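Local coordinates for malonyl CoA-ACP transacylase (Xanthomonas oryzae pv. oryzae, PDB 3K89), which probably transfers the malonyl group of malonyl-CoA to holo acyl carrier protein, releasing CoA and supplying malonyl-ACP, at residues Val116-Arg119 with Gly120-Met123; Gly139-Asp142 with Ala143-Leu146; Ala248-Glu251 with Gln252-Pro256. All coordinates share one frame; numbering follows the deposited sequence.

Contact 1: Val116-Arg119 with Gly120-Met123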
loop_
_atom_site.group_PDB
_atom_site.type_symbol
_atom_site.label_atom_id
_atom_site.label_comp_id
_atom_site.label_asym_id
_atom_site.label_seq_id
_atom_site.Cartn_x
_atom_site.Cartn_y
_atom_site.Cartn_z
ATOM N N VAL A 116 -2.197 10.206 -6.718
ATOM C CA VAL A 116 -2.970 9.199 -5.984
ATOM C C VAL A 116 -4.366 9.678 -5.602
ATOM O O VAL A 116 -5.266 8.853 -5.424
ATOM C CB VAL A 116 -2.199 8.577 -4.796
ATOM C CG1 VAL A 116 -0.874 7.971 -5.285
ATOM C CG2 VAL A 116 -1.983 9.615 -3.673
ATOM N N ARG A 117 -4.566 10.995 -5.492
ATOM C CA ARG A 117 -5.942 11.509 -5.426
ATOM C C ARG A 117 -6.691 11.099 -6.709
ATOM O O ARG A 117 -7.819 10.581 -6.630
ATOM C CB ARG A 117 -5.967 13.034 -5.228
ATOM C CG ARG A 117 -7.392 13.640 -5.295
ATOM C CD ARG A 117 -7.908 14.017 -3.938
ATOM N NE ARG A 117 -9.339 14.364 -3.948
ATOM C CZ ARG A 117 -9.832 15.603 -4.020
ATOM N NH1 ARG A 117 -9.030 16.659 -4.102
ATOM N NH2 ARG A 117 -11.158 15.780 -4.011
ATOM N N LEU A 118 -6.053 11.288 -7.865
ATOM C CA LEU A 118 -6.634 10.862 -9.148
ATOM C C LEU A 118 -6.826 9.353 -9.181
ATOM O O LEU A 118 -7.887 8.869 -9.583
ATOM C CB LEU A 118 -5.790 11.307 -10.342
ATOM C CG LEU A 118 -5.715 12.803 -10.631
ATOM C CD1 LEU A 118 -4.848 13.023 -11.859
ATOM C CD2 LEU A 118 -7.112 13.409 -10.829
ATOM N N ARG A 119 -5.814 8.604 -8.725
ATOM C CA ARG A 119 -5.920 7.140 -8.690
ATOM C C ARG A 119 -7.165 6.687 -7.916
ATOM O O ARG A 119 -7.963 5.880 -8.421
ATOM C CB ARG A 119 -4.639 6.525 -8.076
ATOM C CG ARG A 119 -4.601 4.984 -8.029
ATOM C CD ARG A 119 -3.212 4.551 -7.553
ATOM N NE ARG A 119 -3.046 3.095 -7.404
ATOM C CZ ARG A 119 -3.320 2.404 -6.296
ATOM N NH1 ARG A 119 -3.850 3.013 -5.240
ATOM N NH2 ARG A 119 -3.071 1.086 -6.245
ATOM N N GLY A 120 -7.363 7.233 -6.722
ATOM C CA GLY A 120 -8.544 6.942 -5.918
ATOM C C GLY A 120 -9.831 7.332 -6.619
ATOM O O GLY A 120 -10.783 6.573 -6.594
ATOM N N GLN A 121 -9.842 8.498 -7.262
ATOM C CA GLN A 121 -11.042 8.934 -8.005
ATOM C C GLN A 121 -11.410 7.973 -9.129
ATOM O O GLN A 121 -12.585 7.603 -9.298
ATOM C CB GLN A 121 -10.857 10.361 -8.546
ATOM C CG GLN A 121 -10.938 11.415 -7.451
ATOM C CD GLN A 121 -10.635 12.840 -7.945
ATOM O OE1 GLN A 121 -10.160 13.045 -9.063
ATOM N NE2 GLN A 121 -10.909 13.827 -7.093
ATOM N N PHE A 122 -10.413 7.558 -9.903
ATOM C CA PHE A 122 -10.666 6.671 -11.031
ATOM C C PHE A 122 -11.178 5.338 -10.515
ATOM O O PHE A 122 -12.098 4.762 -11.107
ATOM C CB PHE A 122 -9.414 6.429 -11.880
ATOM C CG PHE A 122 -8.811 7.681 -12.490
ATOM C CD1 PHE A 122 -9.614 8.760 -12.855
ATOM C CD2 PHE A 122 -7.442 7.747 -12.743
ATOM C CE1 PHE A 122 -9.038 9.910 -13.425
ATOM C CE2 PHE A 122 -6.864 8.880 -13.318
ATOM C CZ PHE A 122 -7.662 9.955 -13.662
ATOM N N MET A 123 -10.563 4.844 -9.435
ATOM C CA MET A 123 -10.958 3.563 -8.837
ATOM C C MET A 123 -12.393 3.610 -8.330
ATOM O O MET A 123 -13.168 2.672 -8.556
ATOM C CB MET A 123 -10.013 3.192 -7.694
ATOM C CG MET A 123 -8.610 2.841 -8.175
ATOM S SD MET A 123 -7.397 2.822 -6.833
ATOM C CE MET A 123 -7.662 1.189 -6.153
#
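The Arg119 guanidinium has Met123 SD over one face, 3.8 Å above the plane and displaced toward its rim; the Arg117 guanidinium has the Gln121 amide nitrogen over one face, the two planes turned 67° apart; and the Phe122 ring takes Leu118 O over one face. CE2 and CZ of the Phe122 ring also touch Leu118 CB, CE2 at 4.0 Å. With CG of Arg119 opposite the backbone N (chi1 -178°) and the rest of the chain extended, its methylene CG runs past the sulfur, 3.7 Å from Met123 SD, before the charged end is reached. The amide of Gln121 spans two neighbours: OE1 sits 3.5 Å from Leu118 CD2, while NE2 stands 3.6 Å from Arg117 NE. Those two nitrogens do not bond to each other but share an acceptor, Glu62 OE2 of helix 61-81, which forms a salt bridge with the arginine. Beneath the side chains run ordinary i to i+4 helix bonds, such as Phe122 N to Leu118 O at 2.9 Å. The guanidinium of Arg119 hydrogen-bonds Gln65 and the predicted active-site Ser94, and its side chain touches His203. An arginine reaching from a helix to the serine is characteristic of malonyl transacylases of the FabD family, where it is thought to bind the malonyl carboxylate.

Contact 2: Gly139-Asp142 with Ala143-Leu146; sequences GAED and AVVL
Glu141 O is approached by two backbone N-H groups of the following turn, Val144 N at 3.1 Å and Val145 N at 3.3 Å, and both bonds are weak. They are weak for different reasons: the first is strongly bent, with an angle of 122° at the hydrogen, whereas the second is nearly straight but long. The next carbonyl makes the firmer bond, Leu146 N donating to Asp142 O at 2.8 Å. Glu141 thus occupies the N-cap position, and its carbonyl opens the ladder of the helix. Side chains close over this start. The methyl CG2 of Val145 reaches back to the residue before the cap, 3.9 Å from Ala140 CB, and also lies 3.5 Å from Glu141 O, lending the weakly bonded carbonyl an apolar cover. Val144 turns its own CG2 to Glu141, whose CB it meets at 4.0 Å; this methyl lies opposite the carbonyl carbon and beside the backbone N (CG1 at chi1 175°), which directs it back toward the cap. Leu146 folds over Asp142 O, its CD1 coming to 3.3 Å from that oxygen. The arrangement is a helix N-terminus at the surface, where the chain leaves strand 132-138 and enters helix 142-152. Ala140 meets Val190 in a loop, while Leu146 packs on Pro160 and Phe163 of strand 158-165 and Val145 on Ile171 of strand 168-172, laying the first turn against the mixed sheet.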
loop_
_atom_site.group_PDB
_atom_site.type_symbol
_atom_site.label_atom_id
_atom_site.label_comp_id
_atom_site.label_asym_id
_atom_site.label_seq_id
_atom_site.Cartn_x
_atom_site.Cartn_y
_atom_site.Cartn_z
ATOM N N GLY A 139 -6.125 -18.045 7.096
ATOM C CA GLY A 139 -5.788 -19.414 7.492
ATOM C C GLY A 139 -6.143 -20.509 6.505
ATOM O O GLY A 139 -6.097 -21.693 6.854
ATOM N N ALA A 140 -6.494 -20.133 5.278
ATOM C CA ALA A 140 -6.784 -21.102 4.227
ATOM C C ALA A 140 -5.562 -21.303 3.344
ATOM O O ALA A 140 -4.607 -20.524 3.403
ATOM C CB ALA A 140 -7.971 -20.649 3.388
ATOM N N GLU A 141 -5.596 -22.351 2.529
ATOM C CA GLU A 141 -4.565 -22.572 1.528
ATOM C C GLU A 141 -4.914 -21.756 0.301
ATOM O O GLU A 141 -6.090 -21.648 -0.054
ATOM C CB GLU A 141 -4.475 -24.054 1.167
ATOM C CG GLU A 141 -4.218 -24.950 2.367
ATOM C CD GLU A 141 -4.326 -26.413 2.023
ATOM O OE1 GLU A 141 -3.366 -26.954 1.441
ATOM O OE2 GLU A 141 -5.372 -27.018 2.339
ATOM N N ASP A 142 -3.897 -21.178 -0.342
ATOM C CA ASP A 142 -4.094 -20.387 -1.560
ATOM C C ASP A 142 -4.911 -21.132 -2.604
ATOM O O ASP A 142 -5.799 -20.559 -3.230
ATOM C CB ASP A 142 -2.753 -19.988 -2.187
ATOM C CG ASP A 142 -2.075 -18.821 -1.474
ATOM O OD1 ASP A 142 -2.519 -18.403 -0.383
ATOM O OD2 ASP A 142 -1.082 -18.317 -2.027
ATOM N N ALA A 143 -4.584 -22.410 -2.794
ATOM C CA ALA A 143 -5.230 -23.259 -3.789
ATOM C C ALA A 143 -6.736 -23.378 -3.581
ATOM O O ALA A 143 -7.497 -23.349 -4.543
ATOM C CB ALA A 143 -4.581 -24.653 -3.799
ATOM N N VAL A 144 -7.155 -23.511 -2.323
ATOM C CA VAL A 144 -8.575 -23.601 -1.978
ATOM C C VAL A 144 -9.280 -22.310 -2.407
ATOM O O VAL A 144 -10.309 -22.347 -3.091
ATOM C CB VAL A 144 -8.771 -23.838 -0.462
ATOM C CG1 VAL A 144 -10.250 -23.805 -0.093
ATOM C CG2 VAL A 144 -8.134 -25.166 -0.036
ATOM N N VAL A 145 -8.692 -21.178 -2.034
ATOM C CA VAL A 145 -9.275 -19.865 -2.337
ATOM C C VAL A 145 -9.324 -19.608 -3.846
ATOM O O VAL A 145 -10.309 -19.071 -4.371
ATOM C CB VAL A 145 -8.510 -18.726 -1.615
ATOM C CG1 VAL A 145 -9.195 -17.376 -1.856
ATOM C CG2 VAL A 145 -8.426 -19.000 -0.124
ATOM N N LEU A 146 -8.259 -19.985 -4.548
ATOM C CA LEU A 146 -8.183 -19.743 -5.987
ATOM C C LEU A 146 -9.193 -20.581 -6.765
ATOM O O LEU A 146 -9.782 -20.111 -7.741
ATOM C CB LEU A 146 -6.769 -20.003 -6.501
ATOM C CG LEU A 146 -5.745 -18.858 -6.457
ATOM C CD1 LEU A 146 -5.903 -17.917 -5.279
ATOM C CD2 LEU A 146 -4.342 -19.439 -6.466
#

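Contact 3: Ala248-Glu251 with Gln252-Pro256; sequences ALVE and QLYLP
This is a local contact, Glu251 with Tyr254 and Leu255, at the C-terminal end of helix 242-254, where the last turns give way to the loop before strand 257-258. Gln252 N still bonds Ala248 O in the i to i+4 manner, but Leu253 N turns to Val250 O, three residues back, at 3.1 Å and from 57° above the carbonyl plane. Glu251 O then receives two weak bonds, from Tyr254 N and Leu255 N. The same oxygen lies 3.9 Å above the centre of the Tyr254 ring, which is folded back along the helix because CG sits between the backbone N and the carbonyl carbon (chi1 61°). Tyr254 OH lies 3.7 Å from Glu251 CG, and CE1 of Tyr254 is 4.3 Å from Val250 CG1. Glu251 OE2 is hydrogen-bonded to Gln247 NE2. A water donates to both Leu249 O and Gln252 OE1, at 2.7 Å each. Gln252 OE1 also meets Arg119, while Gln252 NE2 donates to Ser94 O and Gln252 O accepts from His203 ND1. Gln252 thus ties the loosening helix end to both predicted active-site residues; donors at OE1 and the acceptor Ser94 O at NE2 together would fix which way its amide is turned.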
loop_
_atom_site.group_PDB
_atom_site.type_symbol
_atom_site.label_atom_id
_atom_site.label_comp_id
_atom_site.label_asym_id
_atom_site.label_seq_id
_atom_site.Cartn_x
_atom_site.Cartn_y
_atom_site.Cartn_z
ATOM N N ALA A 248 4.234 -0.956 -14.960
ATOM C CA ALA A 248 4.023 -1.800 -13.795
ATOM C C ALA A 248 3.000 -1.207 -12.841
ATOM O O ALA A 248 2.311 -1.966 -12.153
ATOM C CB ALA A 248 5.343 -2.067 -13.057
ATOM N N LEU A 249 2.890 0.131 -12.797
ATOM C CA LEU A 249 1.844 0.793 -12.015
ATOM C C LEU A 249 0.458 0.675 -12.655
ATOM O O LEU A 249 -0.551 0.537 -11.949
ATOM C CB LEU A 249 2.162 2.278 -11.788
ATOM C CG LEU A 249 3.372 2.532 -10.891
ATOM C CD1 LEU A 249 3.797 3.986 -11.031
ATOM C CD2 LEU A 249 3.071 2.210 -9.398
ATOM N N VAL A 250 0.411 0.723 -13.982
ATOM C CA VAL A 250 -0.860 0.507 -14.685
ATOM C C VAL A 250 -1.349 -0.928 -14.404
ATOM O O VAL A 250 -2.492 -1.143 -13.966
ATOM C CB VAL A 250 -0.715 0.761 -16.198
ATOM C CG1 VAL A 250 -1.973 0.248 -16.956
ATOM C CG2 VAL A 250 -0.519 2.252 -16.453
ATOM N N GLU A 251 -0.480 -1.906 -14.651
ATOM C CA GLU A 251 -0.796 -3.307 -14.399
ATOM C C GLU A 251 -1.119 -3.567 -12.940
ATOM O O GLU A 251 -2.001 -4.379 -12.648
ATOM C CB GLU A 251 0.352 -4.200 -14.838
ATOM C CG GLU A 251 0.570 -4.177 -16.330
ATOM C CD GLU A 251 1.850 -4.913 -16.717
ATOM O OE1 GLU A 251 2.574 -5.413 -15.826
ATOM O OE2 GLU A 251 2.144 -4.968 -17.917
ATOM N N GLN A 252 -0.410 -2.891 -12.024
ATOM C CA GLN A 252 -0.681 -3.029 -10.594
ATOM C C GLN A 252 -2.169 -2.889 -10.278
ATOM O O GLN A 252 -2.686 -3.603 -9.417
ATOM C CB GLN A 252 0.096 -1.969 -9.788
ATOM C CG GLN A 252 0.136 -2.263 -8.294
ATOM C CD GLN A 252 0.025 -1.023 -7.439
ATOM O OE1 GLN A 252 -0.899 -0.223 -7.612
ATOM N NE2 GLN A 252 0.951 -0.857 -6.483
ATOM N N LEU A 253 -2.854 -1.960 -10.951
ATOM C CA LEU A 253 -4.197 -1.583 -10.508
ATOM C C LEU A 253 -5.230 -2.690 -10.671
ATOM O O LEU A 253 -6.188 -2.775 -9.880
ATOM C CB LEU A 253 -4.653 -0.326 -11.255
ATOM C CG LEU A 253 -5.724 0.481 -10.521
ATOM C CD1 LEU A 253 -5.139 1.210 -9.327
ATOM C CD2 LEU A 253 -6.410 1.463 -11.441
ATOM N N TYR A 254 -5.044 -3.529 -11.684
ATOM C CA TYR A 254 -6.052 -4.561 -12.011
ATOM C C TYR A 254 -5.552 -5.981 -11.798
ATOM O O TYR A 254 -6.290 -6.942 -12.028
ATOM C CB TYR A 254 -6.602 -4.387 -13.435
ATOM C CG TYR A 254 -5.591 -4.483 -14.559
ATOM C CD1 TYR A 254 -4.986 -3.338 -15.057
ATOM C CD2 TYR A 254 -5.268 -5.712 -15.145
ATOM C CE1 TYR A 254 -4.072 -3.398 -16.110
ATOM C CE2 TYR A 254 -4.349 -5.791 -16.200
ATOM C CZ TYR A 254 -3.758 -4.628 -16.676
ATOM O OH TYR A 254 -2.846 -4.674 -17.717
ATOM N N LEU A 255 -4.307 -6.108 -11.347
ATOM C CA LEU A 255 -3.716 -7.412 -11.037
ATOM C C LEU A 255 -3.407 -7.535 -9.541
ATOM O O LEU A 255 -3.311 -6.536 -8.839
ATOM C CB LEU A 255 -2.470 -7.637 -11.899
ATOM C CG LEU A 255 -2.746 -7.799 -13.398
ATOM C CD1 LEU A 255 -1.461 -7.842 -14.189
ATOM C CD2 LEU A 255 -3.604 -9.047 -13.677
ATOM N N PRO A 256 -3.281 -8.778 -9.030
ATOM C CA PRO A 256 -3.083 -8.959 -7.598
ATOM C C PRO A 256 -1.793 -8.371 -7.063
ATOM O O PRO A 256 -0.755 -8.422 -7.726
ATOM C CB PRO A 256 -3.100 -10.488 -7.398
ATOM C CG PRO A 256 -3.258 -11.097 -8.701
ATOM C CD PRO A 256 -3.507 -10.048 -9.751
HETATM O O HOH W 1 -1.584 1.488 -9.593
#

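Overall arrangement
Along the chain the three contacts follow in series, within helix 109-126, at the start of helix 142-152 and at the end of helix 242-254, all in the acyl transferase domain. Contacts 1 and 3 have centres about 14 Å apart and touch: Arg119 NH2 comes to 2.9 Å from Gln252 OE1, a probable hydrogen bond, and Leu253 CD1 packs against Met123 SD at 3.7 Å. Distant in sequence, their helices thus converge beside the predicted active-site Ser94 and His203. Contact 2 stands apart, its centre about 30 Å from that of contact 1 and 22 Å from that of contact 3, at the edge of the molecule beside the mixed sheet, which strand 257-258, just after contact 3, joins at one end.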